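Local atomic coordinates of extracellular solute-binding protein, family 7 (Colwellia psychrerythraea, PDB entry 4PET), a protein that binds pyruvate together with a calcium ion and probably delivers such a solute to a TRAP-type membrane transporter in the periplasm. Residues L77-D81 with Y97-K101; S93-Y97 with F107-V111; G147-Q153 with H235-L241. One frame throughout, in Å; residues are numbered along the deposited sequence.

Overall arrangement
Contacts 1 and 2 share Tyr97 and sit with centres about 10 Å apart at the end of strand 90-93, the middle strand of a five-stranded mixed sheet. Contact 3, centred about 9 Å from contact 2 and about 18 Å from contact 1, comes last along the chain and pairs strands 142-149 and 240-246 at one side of that sheet, next to the crossings between it and a second sheet, one outbound (147-153) and one returning (235-241). Backbone bonding of Thr109 with Glu240 and the Tyr96 hydroxyl on Glu236 tie contacts 2 and 3 together. All three touch pyruvate, so loops of one lobe and the connection between lobes jointly build the solute site.

Contact 1: residues L77-D81 with Y97-K101; sequences LGIFD and YWKGK. With PYR (pyruvic acid), chain D.
Phe80 packs on one face of Trp98 and Leu77 meets its edge, where the start of helix 79-85 lies against the loop that follows strand 90-93. The helix belongs to the beta-alpha-beta crossover that joins parallel strands 63-68 and 90-93 in a lobe of the type II periplasmic-binding fold. Trp98 lies flat between two methylene groups: Phe80 CB stands 3.5 Å from the centroid of its six-membered ring, and Tyr97 CB covers the opposite face, off its centre. With Phe80 CG anti to the backbone N (chi1 177°), the phenyl ring slides along the indole and turns its edge to the face of the five-membered ring, the two planes inclined at 50°. Leu77 O comes to the edge of the indole, 3.4 Å from Trp98 CZ3. The indole nitrogen reaches to Gln242 on strand 240-246, which helps to set how the ring is turned, and Tyr137 from helix 129-137 touches both Phe80 and Trp98.

Farther out, the Lys101 chain runs over a face of the Phe80 ring, its CD 3.8 Å from the ring centroid. A bend at the last torsion (chi4 -69°) then drops the ammonium group onto the carboxylate of Asp81. NZ meets Asp81 OD2 at 3.1 Å on the syn side, while its bond to OD1 is weak. The salt bridge holds the Lys101 chain across Phe80, on the more exposed side of the contact. At the other end, a methyl of Leu77 presses on the Tyr97 ring, with CD2 4.0 Å from the centroid. Past this contact the phenol reaches the pocket, where Tyr97 OH donates to pyruvate OXT at 2.6 Å, the carboxylate oxygen lying near the plane of the ring.

Contact 2: residues S93-Y97 with F107-V111; sequences SASYY and FFTTV. With PYR (pyruvic acid), chain D.
Ser95 and Thr109 bring their backbones to 5.6 Å between CA atoms where a 3-10 turn, opening just after strand 90-93, passes an irregular stretch of the same long loop. This is a substrate-binding loop at the end of a central parallel strand of the type II periplasmic-binding fold, and the turn is stitched by Tyr97 N to Ala94 O.

Thr109 does most of the work, with each branch given its own task. Its hydroxyl takes the N-H of Tyr96, with OG1 2.8 Å from Tyr96 N though the bond is bent to 134°. A water also joins Thr109 OG1 to the N-H of Ser95, standing 2.9 Å from Ser95 N, so the start of the 3-10 segment is held both directly and through solvent. The methyl meanwhile sits squarely over the middle of the Tyr96 ring, CG2 being 3.4 Å from its centroid and only 10° off the normal. Tyr96 carries CG between its backbone N and carbonyl carbon (chi1 63°), which folds the ring back across the threonine. Behind them, Ser95 OG bonds to Thr105 O and the Tyr137 hydroxyl, while Phe108 packs between helices 129-137 and 323-353.

The neighbouring Tyr97 ring has Ala94 CB over the centre of one face. Both tyrosines meet pyruvate at a ring edge. Tyr96 bonds through its hydroxyl to Glu236, with Tyr96 OH also 3.0 Å from pyruvate C.

Contact 3: residues G147-Q153 with H235-L241; sequences GGNTGNQ and HEPGTEL. With CA (calcium ion), chain E; PYR (pyruvic acid), chain D.
Two antiparallel crossings between the lobes, probably part of the hinge of the type II periplasmic-binding fold, meet here: Gly147-Gln153 leads out of the five-stranded sheet to the other, and His235-Leu241 returns. Asn149 and Glu240 face each other as a non-hydrogen-bonded pair. Glu240 has CG anti to its backbone N (chi1 -176°) and bends at the next bond, laying its carboxylate over the neighbouring strand. There OE2 takes the N-H of Gly148, and OE1 accepts a nearly straight bond (170°) from Asn149 ND2 at 2.9 Å; both donors stand above the carboxylate plane. His121 shares OE1, so this buried acid is held by three donors from the protein. Asn149 OD1 turns inward to Gly151 N at 2.8 Å, on a lone pair in the carbonyl plane, closing an Asx turn.

Beyond it the backbones stay paired through Thr150 N to Thr239 O and through Gln153 N to Glu236 O. Thr239 OG1 donates to Glu236 OE1 at 2.6 Å from the anti side, and Tyr96 grips the same oxygen. The two hydroxyls probably help to orient the carboxylate whose other oxygen, Glu236 OE2, binds calcium at 2.4 Å. The Gln153 amide lies beside it on the ion. Asn152 ND2 bonds to Asp347 of the second subunit.

Glu211 and Trp212 add the remaining protein ligands, and pyruvate chelates the metal through carboxylate O and keto O3, 2.4 Å and 2.6 Å from the calcium. The result is a calcium-bridged solute site in the cleft between the lobes, as in a TRAP solute-binding protein.

Contact 1: residues L77-D81 with Y97-K101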
loop_
_atom_site.group_PDB
_atom_site.type_symbol
_atom_site.label_atom_id
_atom_site.label_comp_id
_atom_site.label_asym_id
_atom_site.label_seq_id
_atom_site.Cartn_x
_atom_site.Cartn_y
_atom_site.Cartn_z
ATOM N N LEU A 77 -9.384 -1.887 -26.259
ATOM C CA LEU A 77 -8.635 -0.651 -26.178
ATOM C C LEU A 77 -9.458 0.541 -26.662
ATOM O O LEU A 77 -8.905 1.535 -27.110
ATOM C CB LEU A 77 -7.313 -0.784 -26.954
ATOM C CG LEU A 77 -6.285 -1.764 -26.351
ATOM C CD1 LEU A 77 -4.996 -1.820 -27.174
ATOM C CD2 LEU A 77 -5.944 -1.452 -24.883
ATOM N N GLY A 78 -10.781 0.442 -26.567
ATOM C CA GLY A 78 -11.653 1.513 -26.997
ATOM C C GLY A 78 -12.142 2.344 -25.817
ATOM O O GLY A 78 -12.988 3.233 -25.987
ATOM N N ILE A 79 -11.595 2.070 -24.628
ATOM C CA ILE A 79 -12.177 2.570 -23.391
ATOM C C ILE A 79 -12.069 4.094 -23.320
ATOM O O ILE A 79 -13.023 4.764 -22.932
ATOM C CB ILE A 79 -11.519 1.941 -22.143
ATOM C CG1 ILE A 79 -11.414 0.404 -22.278
ATOM C CG2 ILE A 79 -12.246 2.384 -20.882
ATOM C CD1 ILE A 79 -12.695 -0.332 -22.710
ATOM N N PHE A 80 -10.914 4.636 -23.698
ATOM C CA PHE A 80 -10.711 6.092 -23.671
ATOM C C PHE A 80 -11.777 6.770 -24.555
ATOM O O PHE A 80 -12.469 7.709 -24.126
ATOM C CB PHE A 80 -9.248 6.402 -24.054
ATOM C CG PHE A 80 -8.896 7.873 -24.147
ATOM C CD1 PHE A 80 -9.310 8.637 -25.246
ATOM C CD2 PHE A 80 -8.061 8.457 -23.200
ATOM C CE1 PHE A 80 -8.955 9.954 -25.373
ATOM C CE2 PHE A 80 -7.673 9.781 -23.342
ATOM C CZ PHE A 80 -8.156 10.546 -24.431
ATOM N N ASP A 81 -11.980 6.262 -25.767
ATOM C CA ASP A 81 -12.991 6.858 -26.634
ATOM C C ASP A 81 -14.426 6.727 -26.103
ATOM O O ASP A 81 -15.232 7.655 -26.260
ATOM C CB ASP A 81 -12.845 6.345 -28.073
ATOM C CG ASP A 81 -11.569 6.867 -28.732
ATOM O OD1 ASP A 81 -11.221 8.045 -28.477
ATOM O OD2 ASP A 81 -10.906 6.110 -29.470
ATOM N N TYR A 97 -2.110 2.928 -21.953
ATOM C CA TYR A 97 -2.605 2.402 -23.240
ATOM C C TYR A 97 -2.814 3.568 -24.218
ATOM O O TYR A 97 -2.892 3.348 -25.417
ATOM C CB TYR A 97 -3.926 1.618 -23.102
ATOM C CG TYR A 97 -3.846 0.305 -22.288
ATOM C CD1 TYR A 97 -2.637 -0.378 -22.136
ATOM C CD2 TYR A 97 -4.991 -0.227 -21.662
ATOM C CE1 TYR A 97 -2.578 -1.610 -21.380
ATOM C CE2 TYR A 97 -4.948 -1.418 -20.962
ATOM C CZ TYR A 97 -3.747 -2.102 -20.818
ATOM O OH TYR A 97 -3.735 -3.271 -20.084
ATOM N N TRP A 98 -2.965 4.791 -23.707
ATOM C CA TRP A 98 -3.356 5.900 -24.559
ATOM C C TRP A 98 -2.174 6.678 -25.083
ATOM O O TRP A 98 -2.314 7.814 -25.549
ATOM C CB TRP A 98 -4.366 6.804 -23.838
ATOM C CG TRP A 98 -5.326 6.010 -23.017
ATOM C CD1 TRP A 98 -5.615 6.205 -21.692
ATOM C CD2 TRP A 98 -6.107 4.872 -23.426
ATOM N NE1 TRP A 98 -6.520 5.265 -21.258
ATOM C CE2 TRP A 98 -6.844 4.439 -22.290
ATOM C CE3 TRP A 98 -6.263 4.180 -24.634
ATOM C CZ2 TRP A 98 -7.710 3.322 -22.328
ATOM C CZ3 TRP A 98 -7.117 3.081 -24.662
ATOM C CH2 TRP A 98 -7.826 2.670 -23.520
ATOM N N LYS A 99 -1.004 6.058 -25.065
ATOM C CA LYS A 99 0.188 6.785 -25.458
ATOM C C LYS A 99 0.121 7.295 -26.869
ATOM O O LYS A 99 0.645 8.374 -27.163
ATOM C CB LYS A 99 1.485 5.986 -25.164
ATOM C CG LYS A 99 1.716 4.776 -26.015
ATOM C CD LYS A 99 3.006 4.056 -25.617
ATOM C CE LYS A 99 3.181 2.740 -26.401
ATOM N NZ LYS A 99 4.505 2.035 -26.192
ATOM N N GLY A 100 -0.528 6.547 -27.754
ATOM C CA GLY A 100 -0.765 7.020 -29.100
ATOM C C GLY A 100 -1.577 8.290 -29.199
ATOM O O GLY A 100 -1.440 9.030 -30.174
ATOM N N LYS A 101 -2.424 8.541 -28.206
ATOM C CA LYS A 101 -3.303 9.698 -28.226
ATOM C C LYS A 101 -2.622 10.880 -27.586
ATOM O O LYS A 101 -2.869 12.008 -27.955
ATOM C CB LYS A 101 -4.597 9.387 -27.476
ATOM C CG LYS A 101 -5.428 8.298 -28.181
ATOM C CD LYS A 101 -6.738 8.019 -27.474
ATOM C CE LYS A 101 -7.517 6.901 -28.175
ATOM N NZ LYS A 101 -8.033 7.300 -29.511
HETATM C C PYR D . -0.373 -4.461 -18.899
HETATM O O PYR D . 0.779 -4.872 -19.359
HETATM O OXT PYR D . -1.277 -4.160 -19.788
HETATM C CA PYR D . -0.640 -4.437 -17.514
HETATM O O3 PYR D . 0.325 -4.543 -16.635
HETATM C CB PYR D . -2.043 -4.349 -16.996
#

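Contact 2: residues S93-Y97 with F107-V111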
loop_
_atom_site.group_PDB
_atom_site.type_symbol
_atom_site.label_atom_id
_atom_site.label_comp_id
_atom_site.label_asym_id
_atom_site.label_seq_id
_atom_site.Cartn_x
_atom_site.Cartn_y
_atom_site.Cartn_z
ATOM N N SER A 93 -9.165 0.633 -17.083
ATOM C CA SER A 93 -8.139 0.344 -18.074
ATOM C C SER A 93 -6.771 0.734 -17.510
ATOM O O SER A 93 -6.551 0.646 -16.313
ATOM C CB SER A 93 -8.456 1.101 -19.359
ATOM O OG SER A 93 -7.853 0.522 -20.495
ATOM N N ALA A 94 -5.835 1.075 -18.385
ATOM C CA ALA A 94 -4.554 1.580 -17.962
ATOM C C ALA A 94 -4.233 2.847 -18.742
ATOM O O ALA A 94 -4.391 2.876 -19.946
ATOM C CB ALA A 94 -3.485 0.603 -18.151
ATOM N N SER A 95 -3.775 3.868 -18.028
ATOM C CA SER A 95 -3.445 5.173 -18.630
ATOM C C SER A 95 -2.431 5.040 -19.757
ATOM O O SER A 95 -2.527 5.723 -20.784
ATOM C CB SER A 95 -2.890 6.126 -17.544
ATOM O OG SER A 95 -2.773 7.464 -18.019
ATOM N N TYR A 96 -1.456 4.141 -19.595
ATOM C CA TYR A 96 -0.417 4.055 -20.586
ATOM C C TYR A 96 -0.878 3.408 -21.902
ATOM O O TYR A 96 -0.123 3.401 -22.895
ATOM C CB TYR A 96 0.909 3.478 -20.055
ATOM C CG TYR A 96 0.915 2.041 -19.542
ATOM C CD1 TYR A 96 -0.178 1.195 -19.691
ATOM C CD2 TYR A 96 2.069 1.531 -18.976
ATOM C CE1 TYR A 96 -0.133 -0.141 -19.251
ATOM C CE2 TYR A 96 2.117 0.211 -18.488
ATOM C CZ TYR A 96 1.007 -0.611 -18.641
ATOM O OH TYR A 96 1.046 -1.895 -18.195
ATOM N N TYR A 97 -2.110 2.928 -21.953
ATOM C CA TYR A 97 -2.605 2.402 -23.240
ATOM C C TYR A 97 -2.814 3.568 -24.218
ATOM O O TYR A 97 -2.892 3.348 -25.417
ATOM C CB TYR A 97 -3.926 1.618 -23.102
ATOM C CG TYR A 97 -3.846 0.305 -22.288
ATOM C CD1 TYR A 97 -2.637 -0.378 -22.136
ATOM C CD2 TYR A 97 -4.991 -0.227 -21.662
ATOM C CE1 TYR A 97 -2.578 -1.610 -21.380
ATOM C CE2 TYR A 97 -4.948 -1.418 -20.962
ATOM C CZ TYR A 97 -3.747 -2.102 -20.818
ATOM O OH TYR A 97 -3.735 -3.271 -20.084
ATOM N N PHE A 107 2.850 8.102 -18.106
ATOM C CA PHE A 107 3.587 8.255 -16.860
ATOM C C PHE A 107 2.728 8.096 -15.596
ATOM O O PHE A 107 3.276 7.972 -14.515
ATOM C CB PHE A 107 4.383 9.572 -16.878
ATOM C CG PHE A 107 5.155 9.761 -18.163
ATOM C CD1 PHE A 107 6.189 8.908 -18.495
ATOM C CD2 PHE A 107 4.791 10.741 -19.069
ATOM C CE1 PHE A 107 6.869 9.045 -19.667
ATOM C CE2 PHE A 107 5.464 10.879 -20.275
ATOM C CZ PHE A 107 6.494 10.045 -20.570
ATOM N N PHE A 108 1.396 8.047 -15.744
ATOM C CA PHE A 108 0.500 7.857 -14.618
ATOM C C PHE A 108 0.215 6.381 -14.308
ATOM O O PHE A 108 -0.488 6.079 -13.347
ATOM C CB PHE A 108 -0.794 8.648 -14.825
ATOM C CG PHE A 108 -0.528 10.120 -15.052
ATOM C CD1 PHE A 108 -0.231 10.952 -13.967
ATOM C CD2 PHE A 108 -0.467 10.646 -16.335
ATOM C CE1 PHE A 108 0.057 12.299 -14.150
ATOM C CE2 PHE A 108 -0.180 11.999 -16.533
ATOM C CZ PHE A 108 0.081 12.829 -15.442
ATOM N N THR A 109 0.765 5.481 -15.125
ATOM C CA THR A 109 0.604 4.068 -14.919
ATOM C C THR A 109 1.809 3.541 -14.140
ATOM O O THR A 109 1.664 3.094 -13.001
ATOM C CB THR A 109 0.460 3.322 -16.212
ATOM O OG1 THR A 109 -0.743 3.733 -16.869
ATOM C CG2 THR A 109 0.359 1.850 -15.914
ATOM N N THR A 110 2.997 3.677 -14.734
ATOM C CA THR A 110 4.283 3.391 -14.068
ATOM C C THR A 110 5.371 3.806 -15.056
ATOM O O THR A 110 5.059 4.139 -16.208
ATOM C CB THR A 110 4.421 1.895 -13.700
ATOM O OG1 THR A 110 5.585 1.684 -12.876
ATOM C CG2 THR A 110 4.525 1.050 -14.959
ATOM N N VAL A 111 6.628 3.836 -14.612
ATOM C CA VAL A 111 7.766 4.007 -15.521
ATOM C C VAL A 111 8.926 3.076 -15.151
ATOM O O VAL A 111 9.134 2.759 -13.971
ATOM C CB VAL A 111 8.301 5.463 -15.573
ATOM C CG1 VAL A 111 7.158 6.437 -15.834
ATOM C CG2 VAL A 111 8.984 5.839 -14.294
HETATM C C PYR D . -0.373 -4.461 -18.899
HETATM O O PYR D . 0.779 -4.872 -19.359
HETATM O OXT PYR D . -1.277 -4.160 -19.788
HETATM C CA PYR D . -0.640 -4.437 -17.514
HETATM O O3 PYR D . 0.325 -4.543 -16.635
HETATM C CB PYR D . -2.043 -4.349 -16.996
HETATM O O HOH W 1 -3.152 3.813 -15.245
#

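Contact 3: residues G147-Q153 with H235-L241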
loop_
_atom_site.group_PDB
_atom_site.type_symbol
_atom_site.label_atom_id
_atom_site.label_comp_id
_atom_site.label_asym_id
_atom_site.label_seq_id
_atom_site.Cartn_x
_atom_site.Cartn_y
_atom_site.Cartn_z
ATOM N N GLY A 147 -6.775 3.028 -10.343
ATOM C CA GLY A 147 -7.720 1.931 -10.517
ATOM C C GLY A 147 -7.230 0.570 -10.013
ATOM O O GLY A 147 -7.874 -0.437 -10.271
ATOM N N GLY A 148 -6.077 0.564 -9.336
ATOM C CA GLY A 148 -5.519 -0.615 -8.693
ATOM C C GLY A 148 -4.075 -0.879 -9.074
ATOM O O GLY A 148 -3.735 -0.848 -10.266
ATOM N N ASN A 149 -3.231 -1.192 -8.078
ATOM C CA ASN A 149 -1.839 -1.513 -8.355
ATOM C C ASN A 149 -1.596 -3.008 -8.354
ATOM O O ASN A 149 -2.151 -3.727 -7.520
ATOM C CB ASN A 149 -0.924 -0.893 -7.317
ATOM C CG ASN A 149 0.363 -0.417 -7.898
ATOM O OD1 ASN A 149 1.275 -1.193 -8.098
ATOM N ND2 ASN A 149 0.450 0.870 -8.171
ATOM N N THR A 150 -0.738 -3.450 -9.267
ATOM C CA THR A 150 -0.300 -4.838 -9.331
ATOM C C THR A 150 0.949 -5.058 -8.467
ATOM O O THR A 150 1.365 -6.193 -8.205
ATOM C CB THR A 150 0.030 -5.227 -10.792
ATOM O OG1 THR A 150 1.105 -4.421 -11.299
ATOM C CG2 THR A 150 -1.210 -5.039 -11.692
ATOM N N GLY A 151 1.567 -3.986 -8.023
ATOM C CA GLY A 151 2.917 -4.111 -7.504
ATOM C C GLY A 151 3.916 -4.382 -8.637
ATOM O O GLY A 151 3.638 -4.138 -9.799
ATOM N N ASN A 152 5.112 -4.830 -8.273
ATOM C CA ASN A 152 6.228 -4.883 -9.207
ATOM C C ASN A 152 6.001 -6.046 -10.184
ATOM O O ASN A 152 5.642 -7.161 -9.776
ATOM C CB ASN A 152 7.523 -5.134 -8.407
ATOM C CG ASN A 152 8.689 -4.332 -8.927
ATOM O OD1 ASN A 152 9.044 -4.432 -10.095
ATOM N ND2 ASN A 152 9.269 -3.497 -8.067
ATOM N N GLN A 153 6.175 -5.810 -11.476
ATOM C CA GLN A 153 5.809 -6.847 -12.448
ATOM C C GLN A 153 7.025 -7.626 -12.918
ATOM O O GLN A 153 8.148 -7.121 -12.879
ATOM C CB GLN A 153 5.072 -6.226 -13.646
ATOM C CG GLN A 153 3.781 -5.537 -13.245
ATOM C CD GLN A 153 2.923 -5.136 -14.396
ATOM O OE1 GLN A 153 3.362 -5.180 -15.563
ATOM N NE2 GLN A 153 1.665 -4.802 -14.105
ATOM N N HIS A 235 10.768 -2.841 -15.572
ATOM C CA HIS A 235 10.013 -1.992 -16.506
ATOM C C HIS A 235 8.697 -1.481 -15.926
ATOM O O HIS A 235 8.200 -0.406 -16.321
ATOM C CB HIS A 235 9.684 -2.818 -17.743
ATOM C CG HIS A 235 8.836 -4.001 -17.424
ATOM N ND1 HIS A 235 7.574 -4.167 -17.938
ATOM C CD2 HIS A 235 9.041 -5.042 -16.578
ATOM C CE1 HIS A 235 7.039 -5.267 -17.436
ATOM N NE2 HIS A 235 7.910 -5.816 -16.614
ATOM N N GLU A 236 8.116 -2.259 -15.007
ATOM C CA GLU A 236 6.858 -1.873 -14.373
ATOM C C GLU A 236 6.873 -2.117 -12.866
ATOM O O GLU A 236 6.273 -3.075 -12.367
ATOM C CB GLU A 236 5.674 -2.596 -15.020
ATOM C CG GLU A 236 5.404 -2.181 -16.469
ATOM C CD GLU A 236 4.070 -2.705 -16.995
ATOM O OE1 GLU A 236 3.032 -2.418 -16.366
ATOM O OE2 GLU A 236 4.060 -3.403 -18.019
ATOM N N PRO A 237 7.555 -1.235 -12.118
ATOM C CA PRO A 237 7.736 -1.459 -10.663
ATOM C C PRO A 237 6.495 -1.291 -9.814
ATOM O O PRO A 237 6.465 -1.799 -8.685
ATOM C CB PRO A 237 8.747 -0.383 -10.259
ATOM C CG PRO A 237 8.566 0.716 -11.319
ATOM C CD PRO A 237 8.303 -0.066 -12.600
ATOM N N GLY A 238 5.499 -0.577 -10.343
ATOM C CA GLY A 238 4.350 -0.157 -9.569
ATOM C C GLY A 238 3.179 0.245 -10.459
ATOM O O GLY A 238 2.684 1.367 -10.407
ATOM N N THR A 239 2.723 -0.719 -11.241
ATOM C CA THR A 239 1.672 -0.504 -12.215
ATOM C C THR A 239 0.330 -0.224 -11.587
ATOM O O THR A 239 -0.268 -1.082 -10.946
ATOM C CB THR A 239 1.586 -1.703 -13.173
ATOM O OG1 THR A 239 2.851 -1.856 -13.814
ATOM C CG2 THR A 239 0.468 -1.507 -14.217
ATOM N N GLU A 240 -0.126 1.009 -11.764
ATOM C CA GLU A 240 -1.443 1.412 -11.282
ATOM C C GLU A 240 -2.399 1.427 -12.455
ATOM O O GLU A 240 -2.113 2.057 -13.485
ATOM C CB GLU A 240 -1.390 2.810 -10.663
ATOM C CG GLU A 240 -2.688 3.255 -10.054
ATOM C CD GLU A 240 -2.950 2.616 -8.695
ATOM O OE1 GLU A 240 -1.996 2.458 -7.884
ATOM O OE2 GLU A 240 -4.123 2.309 -8.437
ATOM N N LEU A 241 -3.538 0.760 -12.320
ATOM C CA LEU A 241 -4.532 0.872 -13.385
ATOM C C LEU A 241 -5.305 2.188 -13.243
ATOM O O LEU A 241 -4.969 3.047 -12.419
ATOM C CB LEU A 241 -5.475 -0.333 -13.394
ATOM C CG LEU A 241 -4.745 -1.686 -13.456
ATOM C CD1 LEU A 241 -5.722 -2.844 -13.328
ATOM C CD2 LEU A 241 -3.949 -1.838 -14.742
HETATM CA CA CA E . 2.605 -5.248 -17.782
HETATM C C PYR D . -0.373 -4.461 -18.899
HETATM O O PYR D . 0.779 -4.872 -19.359
HETATM O OXT PYR D . -1.277 -4.160 -19.788
HETATM C CA PYR D . -0.640 -4.437 -17.514
HETATM O O3 PYR D . 0.325 -4.543 -16.635
HETATM C CB PYR D . -2.043 -4.349 -16.996
HETATM O O HOH W 2 -3.765 0.372 -5.588
HETATM O O HOH W 3 9.146 -4.529 -12.992
#